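Local coordinates for chitin oligosaccahride binding protein NagB1 (Paenibacillus sp. FPU-7, PDB 7EHP), which binds N,N'-diacetylchitobiose and N,N',N''-triacetylchitotriose as an extracellular solute-binding protein, probably delivering them to an ABC-type sugar importer, at residues Lys75-Ala79 and Gly80-Glu84; Ile88-Leu92 and Gly93-Lys97; Ser355-Gln358 and Ala359-Glu363. One frame throughout, in Å; residues are numbered along the deposited sequence.

Interaction 1: Lys75-Ala79 and Gly80-Glu84; sequences KYVKA and GRLLE
Arg81 N reaches back to Tyr76 O (3.0 Å, N-H...O angle 167°) while Gly80 N bonds Val77 O at 2.9 Å, the pair of backbone bonds that closes helix 71-78 in a Schellman motif. The turn passes through Gly80 at positive phi (74°), where a CB would run into Ala79 O. The second bond comes in steeply: Gly80 N stands above the carbonyl plane of Val77, whereas Arg81 N is tilted only modestly from that of Tyr76. Beyond the turn, Leu82 folds its side chain back on the helix. Its CG lies 3.9 Å from Tyr76 CB, and its CD1 meets Val77 CG2 at 3.7 Å, the two side chains crossing at about a right angle. Tyr76 joins through its CB, its ring leading off toward Pro53 and Met56 of helix 44-58. With CG anti to its carbonyl carbon (chi1 -56°), Arg81 sets CG 3.9 Å from Ala79 CB; the bend at chi2 then takes CD and the guanidinium past Ala79 O, which lies over one face of the group. NE of Arg81 donates to Met56 O, and NH2 weakly to Ala57 O. A leucine in place of Arg81 would probably leave Met56 O without this donor and weaken the tie between the turn and the end of helix 44-58. A water accepts from Leu82 N at 2.9 Å and donates weakly to Val77 O. Backbone bonds thus end the helix, Leu82 adds apolar contact with Tyr76 and Val77, and the guanidinium end of Arg81 ties the turn to helix 44-58, mainly through Met56 O.

Interaction 2: Ile88-Leu92 and Gly93-Lys97; sequences ILNEL and GLKDK
Gly93 opens the second segment by turning the chain out of helix 86-92, its N bonded to Asn90 O at 3.1 Å. The donor stands above the carbonyl plane of Asn90, and the bond is bent, with an N-H...O angle of 149°. Positive phi (67°) suits glycine here, since a CB would collide with Leu92 O. Leu94 follows with the straighter bond: its N meets Leu89 O at 3.0 Å, in the carbonyl plane. Its side chain then packs on two leucines of the helix. Leu94 CB is 4.1 Å from Leu89 CD2, the side chains crossing at about a right angle, while Leu94 CG comes to 3.9 Å from Leu92 CB and its CD1 also touches Leu92 CD1. Met326 borders Leu94 as well, and Leu92 in turn rests on Ile304 and Lys305 of helix 294-307. Next, Lys95 lays its CB 4.0 Å from Leu89 CB. With CG anti to the backbone N (chi1 174°) and the rest of the chain extended, its amine is carried away from the helix. A short 3-10 turn ends the segment, Lys97 N bonding Leu94 O at 2.8 Å; Lys97 NZ continues to Lys327 O. Paired bonds back into the last helical turn and a glycine at positive phi make this a Schellman C-cap, with Leu94 packed back on Leu89, the hydrophobic contact that commonly accompanies the motif.

Interaction 3: Ser355-Gln358 and Ala359-Glu363; sequences SIVQ and AKVRE
Val357 and Val361 supply the apolar part of the contact, meeting at about a right angle with Val357 CB 3.9 Å from Val361 CG1. CG2 of Val357 extends the patch to CB of Arg362 at 4.2 Å. The backbone bonds converge on Gln358 O, at the N-cap residue of helix 359-373: Arg362 N approaches nearly along the C=O axis (3.1 Å, N-H...O angle 171°), and Val361 N adds a weak, strongly bent bond. Among polar side chains, Gln358 bends at chi2 (93°), which brings OE1 beside Val361 CG2 at 3.7 Å, a van der Waals touch of a polar oxygen on a methyl. The amide of this buried glutamine is satisfied at both ends, OE1 accepting from Gln390 NE2 and NE2 donating to Asn394 OD1. Two salt bridges run along the helix: Lys360 NZ to Glu363 OE1 at 3.1 Å, and Arg362 NE to Glu366. Arg362 also makes a cation-pi contact with Phe49, its side chain about 6 Å from a bound N-acetylglucosamine. Helix 379-396 covers Gln358 and Val361, while helix 184-190 touches Val357 and Gln358 of the loop that follows strand 348-350.

In the fold
Interactions 1 and 2 follow each other along the chain, closing the consecutive helices 71-78 and 86-92; their centres are 20 Å apart on the same side of the chain's centre. Both helix ends pack on strand 109-125 of the mixed sheet. Interaction 3 comes much later and starts helix 359-373. Its centre lies 18 Å from that of interaction 1, with nearest atoms about 5 Å apart, but 31 Å from interaction 2. Thr71, at the start of helix 71-78, bonds Val357 O and so links that helix with 355-358. Interaction 3 comes close to the bound sugar, the side chain of Arg362 being about 6 Å from it against about 11 Å for that of Tyr76 in interaction 1.

Interaction 1: Lys75-Ala79 and Gly80-Glu84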
loop_
_atom_site.group_PDB
_atom_site.type_symbol
_atom_site.label_atom_id
_atom_site.label_comp_id
_atom_site.label_asym_id
_atom_site.label_seq_id
_atom_site.Cartn_x
_atom_site.Cartn_y
_atom_site.Cartn_z
ATOM N N LYS A 75 8.990 4.664 -15.028
ATOM C CA LYS A 75 8.803 4.044 -16.334
ATOM C C LYS A 75 7.974 4.926 -17.257
ATOM O O LYS A 75 8.262 5.020 -18.458
ATOM C CB LYS A 75 8.138 2.674 -16.169
ATOM C CG LYS A 75 7.910 1.912 -17.465
ATOM C CD LYS A 75 7.068 0.659 -17.201
ATOM C CE LYS A 75 7.068 -0.301 -18.381
ATOM N NZ LYS A 75 6.227 -1.504 -18.095
ATOM N N TYR A 76 6.924 5.558 -16.732
ATOM C CA TYR A 76 6.055 6.328 -17.612
ATOM C C TYR A 76 6.629 7.709 -17.886
ATOM O O TYR A 76 6.426 8.256 -18.979
ATOM C CB TYR A 76 4.643 6.419 -17.021
ATOM C CG TYR A 76 4.039 5.078 -16.678
ATOM C CD1 TYR A 76 4.304 3.947 -17.453
ATOM C CD2 TYR A 76 3.224 4.933 -15.561
ATOM C CE1 TYR A 76 3.751 2.704 -17.129
ATOM C CE2 TYR A 76 2.673 3.705 -15.225
ATOM C CZ TYR A 76 2.937 2.594 -16.006
ATOM O OH TYR A 76 2.372 1.380 -15.654
ATOM N N VAL A 77 7.335 8.287 -16.912
ATOM C CA VAL A 77 8.130 9.472 -17.186
ATOM C C VAL A 77 9.095 9.203 -18.324
ATOM O O VAL A 77 9.249 10.045 -19.221
ATOM C CB VAL A 77 8.877 9.943 -15.926
ATOM C CG1 VAL A 77 9.931 10.984 -16.298
ATOM C CG2 VAL A 77 7.923 10.502 -14.891
ATOM N N LYS A 78 9.813 8.063 -18.289
ATOM C CA LYS A 78 10.882 8.082 -19.274
ATOM C C LYS A 78 10.349 7.861 -20.653
ATOM O O LYS A 78 11.060 8.105 -21.620
ATOM C CB LYS A 78 11.939 7.042 -19.134
ATOM C CG LYS A 78 11.605 5.549 -19.356
ATOM C CD LYS A 78 13.053 5.123 -18.922
ATOM C CE LYS A 78 14.230 5.277 -19.975
ATOM N NZ LYS A 78 15.250 4.771 -19.060
ATOM N N ALA A 79 9.113 7.383 -20.751
ATOM C CA ALA A 79 8.371 7.213 -21.976
ATOM C C ALA A 79 7.593 8.454 -22.352
ATOM O O ALA A 79 6.859 8.398 -23.330
ATOM C CB ALA A 79 7.423 6.034 -21.812
ATOM N N GLY A 80 7.713 9.551 -21.602
ATOM C CA GLY A 80 7.063 10.802 -21.985
ATOM C C GLY A 80 5.564 10.853 -21.782
ATOM O O GLY A 80 4.887 11.651 -22.432
ATOM N N ARG A 81 5.022 10.035 -20.880
ATOM C CA ARG A 81 3.576 9.884 -20.760
ATOM C C ARG A 81 2.946 10.789 -19.713
ATOM O O ARG A 81 1.716 10.928 -19.702
ATOM C CB ARG A 81 3.218 8.432 -20.420
ATOM C CG ARG A 81 3.751 7.414 -21.399
ATOM C CD ARG A 81 3.287 7.698 -22.821
ATOM N NE ARG A 81 3.421 6.506 -23.649
ATOM C CZ ARG A 81 3.529 6.507 -24.973
ATOM N NH1 ARG A 81 3.524 7.654 -25.646
ATOM N NH2 ARG A 81 3.649 5.356 -25.626
ATOM N N LEU A 82 3.734 11.388 -18.829
ATOM C CA LEU A 82 3.200 12.018 -17.630
ATOM C C LEU A 82 3.401 13.515 -17.702
ATOM O O LEU A 82 4.514 13.981 -17.965
ATOM C CB LEU A 82 3.870 11.500 -16.358
ATOM C CG LEU A 82 3.772 10.023 -15.964
ATOM C CD1 LEU A 82 4.308 9.876 -14.552
ATOM C CD2 LEU A 82 2.365 9.437 -16.066
ATOM N N LEU A 83 2.336 14.255 -17.414
ATOM C CA LEU A 83 2.417 15.706 -17.318
ATOM C C LEU A 83 3.303 16.120 -16.149
ATOM O O LEU A 83 3.138 15.625 -15.030
ATOM C CB LEU A 83 1.018 16.271 -17.132
ATOM C CG LEU A 83 0.844 17.779 -17.200
ATOM C CD1 LEU A 83 1.236 18.289 -18.599
ATOM C CD2 LEU A 83 -0.609 18.081 -16.840
ATOM N N GLU A 84 4.246 17.026 -16.405
ATOM C CA GLU A 84 5.072 17.582 -15.340
ATOM C C GLU A 84 4.284 18.642 -14.580
ATOM O O GLU A 84 3.623 19.488 -15.185
ATOM C CB GLU A 84 6.357 18.175 -15.915
ATOM C CG GLU A 84 7.540 18.142 -14.962
ATOM C CD GLU A 84 7.499 19.274 -13.967
ATOM O OE1 GLU A 84 6.924 20.333 -14.308
ATOM O OE2 GLU A 84 8.044 19.122 -12.850
HETATM O O HOH W 1 6.548 12.169 -18.585
#

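Interaction 2: Ile88-Leu92 and Gly93-Lys97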
loop_
_atom_site.group_PDB
_atom_site.type_symbol
_atom_site.label_atom_id
_atom_site.label_comp_id
_atom_site.label_asym_id
_atom_site.label_seq_id
_atom_site.Cartn_x
_atom_site.Cartn_y
_atom_site.Cartn_z
ATOM N N ILE A 88 2.041 23.931 -12.328
ATOM C CA ILE A 88 0.738 23.899 -11.669
ATOM C C ILE A 88 0.884 24.007 -10.160
ATOM O O ILE A 88 0.088 24.678 -9.490
ATOM C CB ILE A 88 -0.014 22.622 -12.070
ATOM C CG1 ILE A 88 -0.249 22.610 -13.574
ATOM C CG2 ILE A 88 -1.322 22.482 -11.283
ATOM C CD1 ILE A 88 -1.062 21.416 -14.022
ATOM N N LEU A 89 1.885 23.333 -9.593
ATOM C CA LEU A 89 2.061 23.386 -8.147
ATOM C C LEU A 89 2.419 24.789 -7.684
ATOM O O LEU A 89 2.034 25.194 -6.581
ATOM C CB LEU A 89 3.137 22.388 -7.709
ATOM C CG LEU A 89 2.742 20.913 -7.819
ATOM C CD1 LEU A 89 3.938 19.993 -7.595
ATOM C CD2 LEU A 89 1.636 20.616 -6.846
ATOM N N ASN A 90 3.170 25.524 -8.506
ATOM C CA ASN A 90 3.533 26.898 -8.183
ATOM C C ASN A 90 2.311 27.810 -8.237
ATOM O O ASN A 90 2.067 28.591 -7.308
ATOM C CB ASN A 90 4.619 27.378 -9.148
ATOM C CG ASN A 90 6.004 26.826 -8.799
ATOM O OD1 ASN A 90 6.179 26.091 -7.814
ATOM N ND2 ASN A 90 6.988 27.152 -9.630
ATOM N N GLU A 91 1.530 27.711 -9.321
ATOM C CA GLU A 91 0.295 28.480 -9.460
ATOM C C GLU A 91 -0.573 28.370 -8.217
ATOM O O GLU A 91 -1.046 29.382 -7.679
ATOM C CB GLU A 91 -0.499 27.986 -10.669
ATOM C CG GLU A 91 -0.273 28.724 -11.964
ATOM C CD GLU A 91 -1.023 28.092 -13.135
ATOM O OE1 GLU A 91 -2.118 27.515 -12.915
ATOM O OE2 GLU A 91 -0.523 28.185 -14.280
ATOM N N LEU A 92 -0.796 27.138 -7.750
ATOM C CA LEU A 92 -1.744 26.845 -6.683
ATOM C C LEU A 92 -1.150 26.990 -5.294
ATOM O O LEU A 92 -1.883 26.840 -4.306
ATOM C CB LEU A 92 -2.308 25.427 -6.842
ATOM C CG LEU A 92 -3.073 25.100 -8.124
ATOM C CD1 LEU A 92 -3.490 23.614 -8.128
ATOM C CD2 LEU A 92 -4.281 26.035 -8.258
ATOM N N GLY A 93 0.150 27.259 -5.194
ATOM C CA GLY A 93 0.790 27.421 -3.901
ATOM C C GLY A 93 0.849 26.156 -3.080
ATOM O O GLY A 93 0.791 26.214 -1.845
ATOM N N LEU A 94 0.970 25.004 -3.734
ATOM C CA LEU A 94 0.823 23.737 -3.036
ATOM C C LEU A 94 2.141 23.024 -2.784
ATOM O O LEU A 94 2.199 22.180 -1.884
ATOM C CB LEU A 94 -0.106 22.803 -3.827
ATOM C CG LEU A 94 -1.591 23.154 -3.711
ATOM C CD1 LEU A 94 -2.458 22.204 -4.549
ATOM C CD2 LEU A 94 -2.021 23.158 -2.248
ATOM N N LYS A 95 3.191 23.352 -3.541
ATOM C CA LYS A 95 4.357 22.475 -3.631
ATOM C C LYS A 95 4.919 22.158 -2.250
ATOM O O LYS A 95 5.223 21.006 -1.928
ATOM C CB LYS A 95 5.435 23.120 -4.496
ATOM C CG LYS A 95 6.719 22.324 -4.516
ATOM C CD LYS A 95 7.685 22.866 -5.537
ATOM C CE LYS A 95 9.111 22.471 -5.168
ATOM N NZ LYS A 95 10.042 22.655 -6.321
ATOM N N ASP A 96 5.038 23.168 -1.415
ATOM C CA ASP A 96 5.636 23.012 -0.101
ATOM C C ASP A 96 4.606 22.705 0.990
ATOM O O ASP A 96 4.930 22.769 2.169
ATOM C CB ASP A 96 6.515 24.242 0.175
ATOM C CG ASP A 96 5.748 25.549 0.076
ATOM O OD1 ASP A 96 4.519 25.495 -0.206
ATOM O OD2 ASP A 96 6.381 26.627 0.199
ATOM N N LYS A 97 3.400 22.304 0.611
ATOM C CA LYS A 97 2.484 21.687 1.543
ATOM C C LYS A 97 2.530 20.154 1.434
ATOM O O LYS A 97 1.822 19.457 2.172
ATOM C CB LYS A 97 1.056 22.261 1.337
ATOM C CG LYS A 97 -0.081 21.754 2.251
ATOM C CD LYS A 97 -1.410 22.538 2.048
ATOM C CE LYS A 97 -1.584 23.764 2.968
ATOM N NZ LYS A 97 -1.974 23.385 4.368
#

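Interaction 3: Ser355-Gln358 and Ala359-Glu363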
loop_
_atom_site.group_PDB
_atom_site.type_symbol
_atom_site.label_atom_id
_atom_site.label_comp_id
_atom_site.label_asym_id
_atom_site.label_seq_id
_atom_site.Cartn_x
_atom_site.Cartn_y
_atom_site.Cartn_z
ATOM N N SER A 355 7.879 -0.144 -4.992
ATOM C CA SER A 355 8.295 1.170 -5.454
ATOM C C SER A 355 9.737 1.165 -5.939
ATOM O O SER A 355 10.141 2.108 -6.624
ATOM C CB SER A 355 8.133 2.211 -4.344
ATOM O OG SER A 355 9.179 2.089 -3.391
ATOM N N ILE A 356 10.500 0.115 -5.616
ATOM C CA ILE A 356 11.920 0.032 -5.929
ATOM C C ILE A 356 12.199 -0.985 -7.039
ATOM O O ILE A 356 12.939 -0.689 -7.981
ATOM C CB ILE A 356 12.751 -0.281 -4.661
ATOM C CG1 ILE A 356 12.624 0.861 -3.658
ATOM C CG2 ILE A 356 14.232 -0.480 -5.025
ATOM C CD1 ILE A 356 12.990 0.496 -2.262
ATOM N N VAL A 357 11.615 -2.194 -6.947
ATOM C CA VAL A 357 11.919 -3.248 -7.918
ATOM C C VAL A 357 11.104 -3.054 -9.196
ATOM O O VAL A 357 10.058 -2.398 -9.220
ATOM C CB VAL A 357 11.691 -4.663 -7.333
ATOM C CG1 VAL A 357 12.410 -4.811 -5.997
ATOM C CG2 VAL A 357 10.198 -4.967 -7.191
ATOM N N GLN A 358 11.599 -3.657 -10.277
ATOM C CA GLN A 358 10.906 -3.657 -11.559
ATOM C C GLN A 358 9.634 -4.519 -11.511
ATOM O O GLN A 358 9.508 -5.447 -10.703
ATOM C CB GLN A 358 11.852 -4.177 -12.648
ATOM C CG GLN A 358 13.199 -3.436 -12.714
ATOM C CD GLN A 358 14.330 -4.073 -11.903
ATOM O OE1 GLN A 358 14.112 -4.649 -10.838
ATOM N NE2 GLN A 358 15.557 -3.935 -12.401
ATOM N N ALA A 359 8.694 -4.216 -12.416
ATOM C CA ALA A 359 7.410 -4.918 -12.440
ATOM C C ALA A 359 7.587 -6.429 -12.549
ATOM O O ALA A 359 6.894 -7.191 -11.866
ATOM C CB ALA A 359 6.546 -4.418 -13.601
ATOM N N LYS A 360 8.505 -6.880 -13.405
ATOM C CA LYS A 360 8.689 -8.312 -13.599
ATOM C C LYS A 360 9.146 -8.993 -12.320
ATOM O O LYS A 360 8.767 -10.140 -12.062
ATOM C CB LYS A 360 9.701 -8.579 -14.708
ATOM C CG LYS A 360 9.589 -9.978 -15.317
ATOM C CD LYS A 360 8.411 -10.047 -16.279
ATOM C CE LYS A 360 7.893 -11.474 -16.474
ATOM N NZ LYS A 360 6.665 -11.472 -17.338
ATOM N N VAL A 361 9.953 -8.302 -11.515
ATOM C CA VAL A 361 10.422 -8.863 -10.252
ATOM C C VAL A 361 9.268 -8.970 -9.265
ATOM O O VAL A 361 9.093 -9.995 -8.602
ATOM C CB VAL A 361 11.572 -8.008 -9.688
ATOM C CG1 VAL A 361 11.910 -8.419 -8.263
ATOM C CG2 VAL A 361 12.794 -8.096 -10.593
ATOM N N ARG A 362 8.482 -7.895 -9.142
ATOM C CA ARG A 362 7.279 -7.903 -8.314
ATOM C C ARG A 362 6.338 -9.031 -8.723
ATOM O O ARG A 362 5.814 -9.751 -7.872
ATOM C CB ARG A 362 6.562 -6.550 -8.437
ATOM C CG ARG A 362 5.469 -6.318 -7.383
ATOM C CD ARG A 362 4.212 -5.715 -8.000
ATOM N NE ARG A 362 3.414 -6.699 -8.721
ATOM C CZ ARG A 362 3.286 -6.739 -10.043
ATOM N NH1 ARG A 362 3.898 -5.842 -10.807
ATOM N NH2 ARG A 362 2.526 -7.664 -10.597
ATOM N N GLU A 363 6.070 -9.157 -10.028
ATOM C CA GLU A 363 5.166 -10.200 -10.505
ATOM C C GLU A 363 5.690 -11.588 -10.146
ATOM O O GLU A 363 4.928 -12.467 -9.724
ATOM C CB GLU A 363 4.983 -10.073 -12.018
ATOM C CG GLU A 363 4.034 -11.114 -12.579
ATOM C CD GLU A 363 3.925 -11.084 -14.101
ATOM O OE1 GLU A 363 4.888 -11.481 -14.786
ATOM O OE2 GLU A 363 2.863 -10.667 -14.606
#